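Local structure of computational Design of Enzyme (Synthetic construct, 3TP4) at residues Gly221-Asn226 and Leu264-Glu269; Leu245-Ser250 and Ala258-Asp263; Ala422-Gly425 and Trp429-Pro432. The protein is a computationally designed enzyme on a glycosyl hydrolase-like scaffold, probably built to present an activated nucleophile within a catalytic triad. All blocks are in the same frame, centred on the assembly; numbering follows the deposited sequence.

Contact 1: Gly221-Asn226 and Leu264-Glu269; sequences GGFGGN and LRMIAE
In the TIM-barrel-like domain, the glycine-rich loop that follows strand 213-217 rests F223, G225 and N226 against M266 of helix 254-274. M266 is a selenomethionine, with SE in place of sulfur. Its chain leaves the helix with CG anti to the backbone N (chi1 175°), stays extended at the next bond and bends only at chi3, so that SE meets the loop backbone while the terminal methyl turns on toward F223. SE lies 3.5 Å from G225 C and 3.6 Å from G225 O, and the next carbonyl carbon, N226 C, is 3.8 Å from it. The methyl CE sits 4.2 Å from F223 CB. A long, unbranched, flexible residue suits this place because it can follow a bare stretch of main chain.

The loop surface is shaped by a type I' beta turn from F223 to N226. G224 and G225 occupy its two central positions with positive phi, which glycine adopts easily. F223 O takes two donors at once: N226 N at 3.1 Å, and N226 ND2 at 2.9 Å, the latter in the carbonyl plane with a C=O...N angle of 149°. The N226 amide is thus folded back over its own turn. Although N226 immediately precedes helix 227-230, its side chain makes no capping bond. The F223 ring carries G221 O over the centre of one face, meets the ring of Y230 edge-to-face and packs with W182.

Across the contact there is no hydrogen bond, only van der Waals contact of selenium with peptide groups and of its methyl with F223 CB. Such an interface fixes position more than direction; the turn's own bonds and the D263 carboxylate, which accepts from F223 N and G225 N, supply the directionality.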
loop_
_atom_site.group_PDB
_atom_site.type_symbol
_atom_site.label_atom_id
_atom_site.label_comp_id
_atom_site.label_asym_id
_atom_site.label_seq_id
_atom_site.Cartn_x
_atom_site.Cartn_y
_atom_site.Cartn_z
ATOM N N GLY A 221 -3.197 10.914 -6.751
ATOM C CA GLY A 221 -4.243 11.871 -6.431
ATOM C C GLY A 221 -4.571 12.810 -7.574
ATOM O O GLY A 221 -3.942 12.757 -8.633
ATOM N N GLY A 222 -5.555 13.678 -7.345
ATOM C CA GLY A 222 -5.999 14.631 -8.343
ATOM C C GLY A 222 -6.708 13.949 -9.491
ATOM O O GLY A 222 -6.313 14.105 -10.648
ATOM N N PHE A 223 -7.760 13.200 -9.176
ATOM C CA PHE A 223 -8.505 12.464 -10.191
ATOM C C PHE A 223 -9.770 13.168 -10.661
ATOM O O PHE A 223 -10.394 12.741 -11.632
ATOM C CB PHE A 223 -8.812 11.037 -9.694
ATOM C CG PHE A 223 -7.572 10.222 -9.445
ATOM C CD1 PHE A 223 -6.843 9.711 -10.508
ATOM C CD2 PHE A 223 -7.114 9.996 -8.150
ATOM C CE1 PHE A 223 -5.684 8.977 -10.292
ATOM C CE2 PHE A 223 -5.957 9.267 -7.924
ATOM C CZ PHE A 223 -5.239 8.752 -8.992
ATOM N N GLY A 224 -10.152 14.254 -9.986
ATOM C CA GLY A 224 -11.375 14.957 -10.341
ATOM C C GLY A 224 -12.576 14.074 -10.070
ATOM O O GLY A 224 -13.647 14.224 -10.677
ATOM N N GLY A 225 -12.390 13.131 -9.155
ATOM C CA GLY A 225 -13.458 12.222 -8.781
ATOM C C GLY A 225 -13.832 11.256 -9.883
ATOM O O GLY A 225 -14.919 10.673 -9.845
ATOM N N ASN A 226 -12.932 11.075 -10.853
ATOM C CA ASN A 226 -13.190 10.180 -11.987
ATOM C C ASN A 226 -12.761 8.744 -11.700
ATOM O O ASN A 226 -11.573 8.441 -11.667
ATOM C CB ASN A 226 -12.530 10.713 -13.268
ATOM C CG ASN A 226 -13.153 12.034 -13.734
ATOM O OD1 ASN A 226 -14.301 12.057 -14.171
ATOM N ND2 ASN A 226 -12.396 13.135 -13.636
ATOM N N LEU A 264 -11.875 12.417 -2.212
ATOM C CA LEU A 264 -12.101 11.756 -0.929
ATOM C C LEU A 264 -13.491 11.127 -0.872
ATOM O O LEU A 264 -13.667 10.038 -0.315
ATOM C CB LEU A 264 -11.837 12.713 0.255
ATOM C CG LEU A 264 -10.359 13.049 0.525
ATOM C CD1 LEU A 264 -10.199 14.135 1.586
ATOM C CD2 LEU A 264 -9.560 11.806 0.938
ATOM N N ARG A 265 -14.479 11.796 -1.460
ATOM C CA ARG A 265 -15.814 11.217 -1.544
ATOM C C ARG A 265 -15.751 9.948 -2.359
ATOM O O ARG A 265 -16.314 8.921 -1.987
ATOM C CB ARG A 265 -16.804 12.168 -2.220
ATOM C CG ARG A 265 -17.276 13.329 -1.355
ATOM C CD ARG A 265 -18.282 14.188 -2.125
ATOM N NE ARG A 265 -19.458 13.421 -2.522
ATOM C CZ ARG A 265 -20.592 13.389 -1.827
ATOM N NH1 ARG A 265 -20.697 14.077 -0.701
ATOM N NH2 ARG A 265 -21.628 12.675 -2.258
HETATM N N MSE A 266 -15.078 10.040 -3.500
HETATM C CA MSE A 266 -14.990 8.910 -4.409
HETATM C C MSE A 266 -14.388 7.676 -3.754
HETATM O O MSE A 266 -14.948 6.580 -3.853
HETATM C CB MSE A 266 -14.153 9.288 -5.627
HETATM C CG MSE A 266 -13.919 8.134 -6.562
HETATM SE SE MSE A 266 -12.629 8.659 -7.921
HETATM C CE MSE A 266 -11.005 8.862 -6.819
ATOM N N ILE A 267 -13.238 7.823 -3.102
ATOM C CA ILE A 267 -12.627 6.641 -2.508
ATOM C C ILE A 267 -13.481 6.032 -1.389
ATOM O O ILE A 267 -13.514 4.817 -1.237
ATOM C CB ILE A 267 -11.160 6.859 -2.057
ATOM C CG1 ILE A 267 -11.069 7.762 -0.828
ATOM C CG2 ILE A 267 -10.307 7.403 -3.221
ATOM C CD1 ILE A 267 -9.648 7.794 -0.247
ATOM N N ALA A 268 -14.147 6.880 -0.603
ATOM C CA ALA A 268 -15.038 6.410 0.453
ATOM C C ALA A 268 -16.201 5.628 -0.158
ATOM O O ALA A 268 -16.631 4.614 0.385
ATOM C CB ALA A 268 -15.571 7.589 1.265
ATOM N N GLU A 269 -16.709 6.123 -1.287
ATOM C CA GLU A 269 -17.836 5.484 -1.959
ATOM C C GLU A 269 -17.424 4.125 -2.497
ATOM O O GLU A 269 -18.153 3.143 -2.351
ATOM C CB GLU A 269 -18.343 6.361 -3.102
ATOM C CG GLU A 269 -19.195 7.538 -2.654
ATOM C CD GLU A 269 -19.513 8.497 -3.793
ATOM O OE1 GLU A 269 -19.118 8.222 -4.948
ATOM O OE2 GLU A 269 -20.152 9.533 -3.529
#

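Contact 2: Leu245-Ser250 and Ala258-Asp263; sequences LDTYDS and AGLVAD
L245 and T247 of strand 242-249 face L260 and D263 of helix 254-274, the first two elements of a beta-alpha-beta unit in the TIM-barrel-like domain. The dense part is centred on L245. Both its methyls press on the D263 methylene, with CD2 3.7 Å and CD1 3.8 Å from D263 CB, and the two side chains run at about a right angle to each other. CG of L245 is anti to the backbone N (chi1 -175°), which carries the forked end out to the helix. Leucine suits the place because two branches can straddle one carbon. L245 CD2 also reaches L260, 4.1 Å from its CD1, and L260 CD1 lies 4.1 Å from T247 CB. The L260 side chain crosses those of L245 and T247 obliquely, and its CD1 branch meets both. L264 and I267, farther along the helix, extend this apolar cover over L245. D246, between L245 and T247, sets its CB away from the helix, and its carboxylate pairs with R171.

Beside T247 the apolar packing gives way to a looser polar side, still buried, where one water links the segments. Threonine serves both characters: its beta-branched carbon meets L260, while OG1, set beside the backbone N, faces the water. D263 is likewise divided, its methylene belonging to the apolar layer and its carboxylate to the polar one. Its oxygens accept backbone N-H groups of the neighbouring loop, OD1 from G225 and OD2 from F223, which hold the carboxylate and are likely to offset part of the cost of burying its charge. The water joins the two polar ends: 2.7 Å from T247 OG1, it donates to D263 OD2 at 2.8 Å.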
loop_
_atom_site.group_PDB
_atom_site.type_symbol
_atom_site.label_atom_id
_atom_site.label_comp_id
_atom_site.label_asym_id
_atom_site.label_seq_id
_atom_site.Cartn_x
_atom_site.Cartn_y
_atom_site.Cartn_z
ATOM N N LEU A 245 -5.231 7.468 -1.351
ATOM C CA LEU A 245 -5.232 8.697 -2.133
ATOM C C LEU A 245 -4.073 9.532 -1.632
ATOM O O LEU A 245 -3.922 9.722 -0.419
ATOM C CB LEU A 245 -6.521 9.492 -1.902
ATOM C CG LEU A 245 -6.678 10.740 -2.774
ATOM C CD1 LEU A 245 -7.155 10.335 -4.181
ATOM C CD2 LEU A 245 -7.673 11.728 -2.139
ATOM N N ASP A 246 -3.265 10.039 -2.557
ATOM C CA ASP A 246 -2.079 10.819 -2.210
ATOM C C ASP A 246 -2.156 12.191 -2.868
ATOM O O ASP A 246 -2.153 12.294 -4.096
ATOM C CB ASP A 246 -0.815 10.094 -2.682
ATOM C CG ASP A 246 -0.748 8.659 -2.187
ATOM O OD1 ASP A 246 -0.987 8.419 -0.987
ATOM O OD2 ASP A 246 -0.474 7.764 -3.005
ATOM N N THR A 247 -2.222 13.239 -2.053
ATOM C CA THR A 247 -2.379 14.585 -2.575
ATOM C C THR A 247 -1.629 15.604 -1.733
ATOM O O THR A 247 -1.936 15.793 -0.549
ATOM C CB THR A 247 -3.862 14.999 -2.609
ATOM O OG1 THR A 247 -4.583 14.097 -3.449
ATOM C CG2 THR A 247 -4.006 16.406 -3.158
ATOM N N TYR A 248 -0.639 16.246 -2.345
ATOM C CA TYR A 248 0.059 17.359 -1.717
ATOM C C TYR A 248 -0.342 18.635 -2.445
ATOM O O TYR A 248 -0.602 18.609 -3.642
ATOM C CB TYR A 248 1.573 17.159 -1.772
ATOM C CG TYR A 248 2.122 16.256 -0.688
ATOM C CD1 TYR A 248 1.369 15.211 -0.169
ATOM C CD2 TYR A 248 3.390 16.461 -0.169
ATOM C CE1 TYR A 248 1.877 14.388 0.840
ATOM C CE2 TYR A 248 3.902 15.643 0.829
ATOM C CZ TYR A 248 3.140 14.608 1.330
ATOM O OH TYR A 248 3.651 13.804 2.332
ATOM N N ASP A 249 -0.421 19.744 -1.716
ATOM C CA ASP A 249 -0.778 21.032 -2.311
ATOM C C ASP A 249 -0.111 22.143 -1.522
ATOM O O ASP A 249 0.094 22.013 -0.310
ATOM C CB ASP A 249 -2.303 21.226 -2.328
ATOM C CG ASP A 249 -2.716 22.708 -2.400
ATOM O OD1 ASP A 249 -2.879 23.251 -3.519
ATOM O OD2 ASP A 249 -2.898 23.327 -1.328
ATOM N N SER A 250 0.255 23.222 -2.208
ATOM C CA SER A 250 0.813 24.390 -1.530
ATOM C C SER A 250 0.015 25.674 -1.792
ATOM O O SER A 250 0.419 26.749 -1.347
ATOM C CB SER A 250 2.293 24.591 -1.894
ATOM O OG SER A 250 2.425 24.929 -3.261
ATOM N N ALA A 258 -11.895 21.818 -3.336
ATOM C CA ALA A 258 -13.016 21.184 -4.021
ATOM C C ALA A 258 -12.589 19.889 -4.696
ATOM O O ALA A 258 -13.303 18.887 -4.628
ATOM C CB ALA A 258 -13.657 22.141 -5.049
ATOM N N GLY A 259 -11.434 19.910 -5.355
ATOM C CA GLY A 259 -10.915 18.719 -6.011
ATOM C C GLY A 259 -10.576 17.613 -5.017
ATOM O O GLY A 259 -10.815 16.430 -5.266
ATOM N N LEU A 260 -10.011 17.998 -3.881
ATOM C CA LEU A 260 -9.662 17.027 -2.857
ATOM C C LEU A 260 -10.919 16.330 -2.331
ATOM O O LEU A 260 -10.968 15.100 -2.204
ATOM C CB LEU A 260 -8.933 17.728 -1.710
ATOM C CG LEU A 260 -8.550 16.784 -0.579
ATOM C CD1 LEU A 260 -7.670 15.654 -1.119
ATOM C CD2 LEU A 260 -7.844 17.549 0.524
ATOM N N VAL A 261 -11.940 17.129 -2.029
ATOM C CA VAL A 261 -13.195 16.594 -1.507
ATOM C C VAL A 261 -13.857 15.621 -2.475
ATOM O O VAL A 261 -14.344 14.571 -2.061
ATOM C CB VAL A 261 -14.161 17.726 -1.104
ATOM C CG1 VAL A 261 -15.566 17.187 -0.899
ATOM C CG2 VAL A 261 -13.644 18.424 0.149
ATOM N N ALA A 262 -13.856 15.948 -3.768
ATOM C CA ALA A 262 -14.410 15.027 -4.771
ATOM C C ALA A 262 -13.701 13.662 -4.760
ATOM O O ALA A 262 -14.350 12.613 -4.800
ATOM C CB ALA A 262 -14.351 15.650 -6.166
ATOM N N ASP A 263 -12.372 13.677 -4.711
ATOM C CA ASP A 263 -11.605 12.436 -4.638
ATOM C C ASP A 263 -11.826 11.688 -3.324
ATOM O O ASP A 263 -11.926 10.465 -3.312
ATOM C CB ASP A 263 -10.106 12.699 -4.809
ATOM C CG ASP A 263 -9.713 12.944 -6.265
ATOM O OD1 ASP A 263 -10.563 12.756 -7.156
ATOM O OD2 ASP A 263 -8.544 13.312 -6.504
HETATM O O HOH W 1 -6.952 14.713 -4.669
#

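Contact 3: Ala422-Gly425 and Trp429-Pro432; sequences AYDG and WTAP
A422 and T430 are joined by a reciprocal pair of backbone hydrogen bonds. A422 N donates to T430 O at 2.9 Å with an N-H...O angle of 163°, and T430 N returns a bond of 2.9 Å to A422 O, reaching that oxygen from above its carbonyl plane. W429 CA adds a CA-H...O contact, 3.4 Å from A422 O.

The next pair, Y423 and W429, is non-hydrogen-bonded and meets largely through side chains on one face of the sheet. Y423 CB stands over the six-membered ring of W429, 3.8 Å from its centroid and 9° off the normal, a CH-pi contact. The indole also lies against the main chain, its CE3 3.5 Å from Y423 N. CG of Y423, anti to the backbone N, swings the phenol past the indole, bringing CD1 to 3.6 Å from W429 NE1. The two rings meet obliquely, their planes at 49°. A wide, flat indole suits this position because it can underlie both a methylene and part of a second ring.

These residues end the beta hairpin of strands 414-423 and 429-433 in the Ig-like domain, where W429 also packs on L421, V402 and V405. With an alanine in place of W429, Y423 CB would probably lose the aromatic face beneath it and the tyrosine ring would be freer to turn.

Polar contacts hold the turn. D424 OD1 accepts from the backbone N of both A426 and L427, as a short acidic side chain at a chain reversal can. G425 has a positive phi at which a CB would jam against the carbonyl O of D424, so glycine suits it. G425 N lies 3.2 Å above the Y423 ring plane, offset toward the rim.

More loosely, T430 CG2 approaches D424 OD2 at 4.4 Å.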
loop_
_atom_site.group_PDB
_atom_site.type_symbol
_atom_site.label_atom_id
_atom_site.label_comp_id
_atom_site.label_asym_id
_atom_site.label_seq_id
_atom_site.Cartn_x
_atom_site.Cartn_y
_atom_site.Cartn_z
ATOM N N ALA A 422 0.081 -27.386 -16.341
ATOM C CA ALA A 422 0.493 -28.343 -15.322
ATOM C C ALA A 422 0.919 -27.604 -14.065
ATOM O O ALA A 422 1.651 -26.603 -14.127
ATOM C CB ALA A 422 1.629 -29.219 -15.848
ATOM N N TYR A 423 0.455 -28.078 -12.915
ATOM C CA TYR A 423 0.771 -27.402 -11.665
ATOM C C TYR A 423 2.251 -27.582 -11.309
ATOM O O TYR A 423 2.773 -28.700 -11.347
ATOM C CB TYR A 423 -0.120 -27.919 -10.528
ATOM C CG TYR A 423 0.118 -27.184 -9.232
ATOM C CD1 TYR A 423 -0.133 -25.821 -9.135
ATOM C CD2 TYR A 423 0.604 -27.846 -8.107
ATOM C CE1 TYR A 423 0.096 -25.137 -7.960
ATOM C CE2 TYR A 423 0.832 -27.163 -6.919
ATOM C CZ TYR A 423 0.580 -25.807 -6.855
ATOM O OH TYR A 423 0.804 -25.105 -5.689
ATOM N N ASP A 424 2.913 -26.480 -10.968
ATOM C CA ASP A 424 4.357 -26.485 -10.738
ATOM C C ASP A 424 4.766 -26.922 -9.325
ATOM O O ASP A 424 5.952 -27.005 -9.024
ATOM C CB ASP A 424 4.994 -25.121 -11.079
ATOM C CG ASP A 424 4.595 -24.016 -10.114
ATOM O OD1 ASP A 424 4.053 -24.303 -9.027
ATOM O OD2 ASP A 424 4.842 -22.838 -10.435
ATOM N N GLY A 425 3.795 -27.202 -8.462
ATOM C CA GLY A 425 4.109 -27.686 -7.129
ATOM C C GLY A 425 4.265 -26.591 -6.088
ATOM O O GLY A 425 4.492 -26.878 -4.903
ATOM N N TRP A 429 0.088 -22.849 -12.328
ATOM C CA TRP A 429 -0.150 -23.803 -13.394
ATOM C C TRP A 429 0.525 -23.207 -14.613
ATOM O O TRP A 429 0.351 -22.019 -14.884
ATOM C CB TRP A 429 -1.657 -23.939 -13.648
ATOM C CG TRP A 429 -2.375 -24.652 -12.537
ATOM C CD1 TRP A 429 -2.702 -24.146 -11.313
ATOM C CD2 TRP A 429 -2.857 -26.002 -12.559
ATOM N NE1 TRP A 429 -3.351 -25.107 -10.564
ATOM C CE2 TRP A 429 -3.462 -26.250 -11.309
ATOM C CE3 TRP A 429 -2.826 -27.029 -13.511
ATOM C CZ2 TRP A 429 -4.030 -27.476 -10.987
ATOM C CZ3 TRP A 429 -3.389 -28.247 -13.188
ATOM C CH2 TRP A 429 -3.982 -28.462 -11.934
ATOM N N THR A 430 1.325 -23.998 -15.327
ATOM C CA THR A 430 2.144 -23.449 -16.408
ATOM C C THR A 430 2.149 -24.319 -17.653
ATOM O O THR A 430 1.823 -25.496 -17.594
ATOM C CB THR A 430 3.625 -23.206 -15.969
ATOM O OG1 THR A 430 4.327 -24.457 -15.872
ATOM C CG2 THR A 430 3.668 -22.507 -14.648
ATOM N N ALA A 431 2.522 -23.710 -18.778
ATOM C CA ALA A 431 2.747 -24.413 -20.039
ATOM C C ALA A 431 3.590 -23.514 -20.925
ATOM O O ALA A 431 3.546 -22.287 -20.793
ATOM C CB ALA A 431 1.419 -24.726 -20.733
ATOM N N PRO A 432 4.372 -24.114 -21.829
ATOM C CA PRO A 432 5.130 -23.297 -22.779
ATOM C C PRO A 432 4.178 -22.755 -23.853
ATOM O O PRO A 432 3.191 -23.414 -24.158
ATOM C CB PRO A 432 6.105 -24.305 -23.396
ATOM C CG PRO A 432 5.375 -25.629 -23.308
ATOM C CD PRO A 432 4.591 -25.564 -22.020
#

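How the contacts relate
Contacts 1 and 2 share helix 254-274 and lie with their centres about 8 Å apart in the barrel-like domain, tied together by D263. Contact 2 is wholly buried, mixing leucine packing with one water bridge. Contact 1 is only partly buried and sets a selenium against a glycine turn. Both join a helix to another kind of element, and apolar side-chain atoms do most of the touching. Contact 3 stands apart, its centre about 40 and 45 Å from those of contacts 1 and 2, on the surface of the Ig-like domain. There the partners are neighbouring strands, and polar main-chain pairing works alongside aromatic packing.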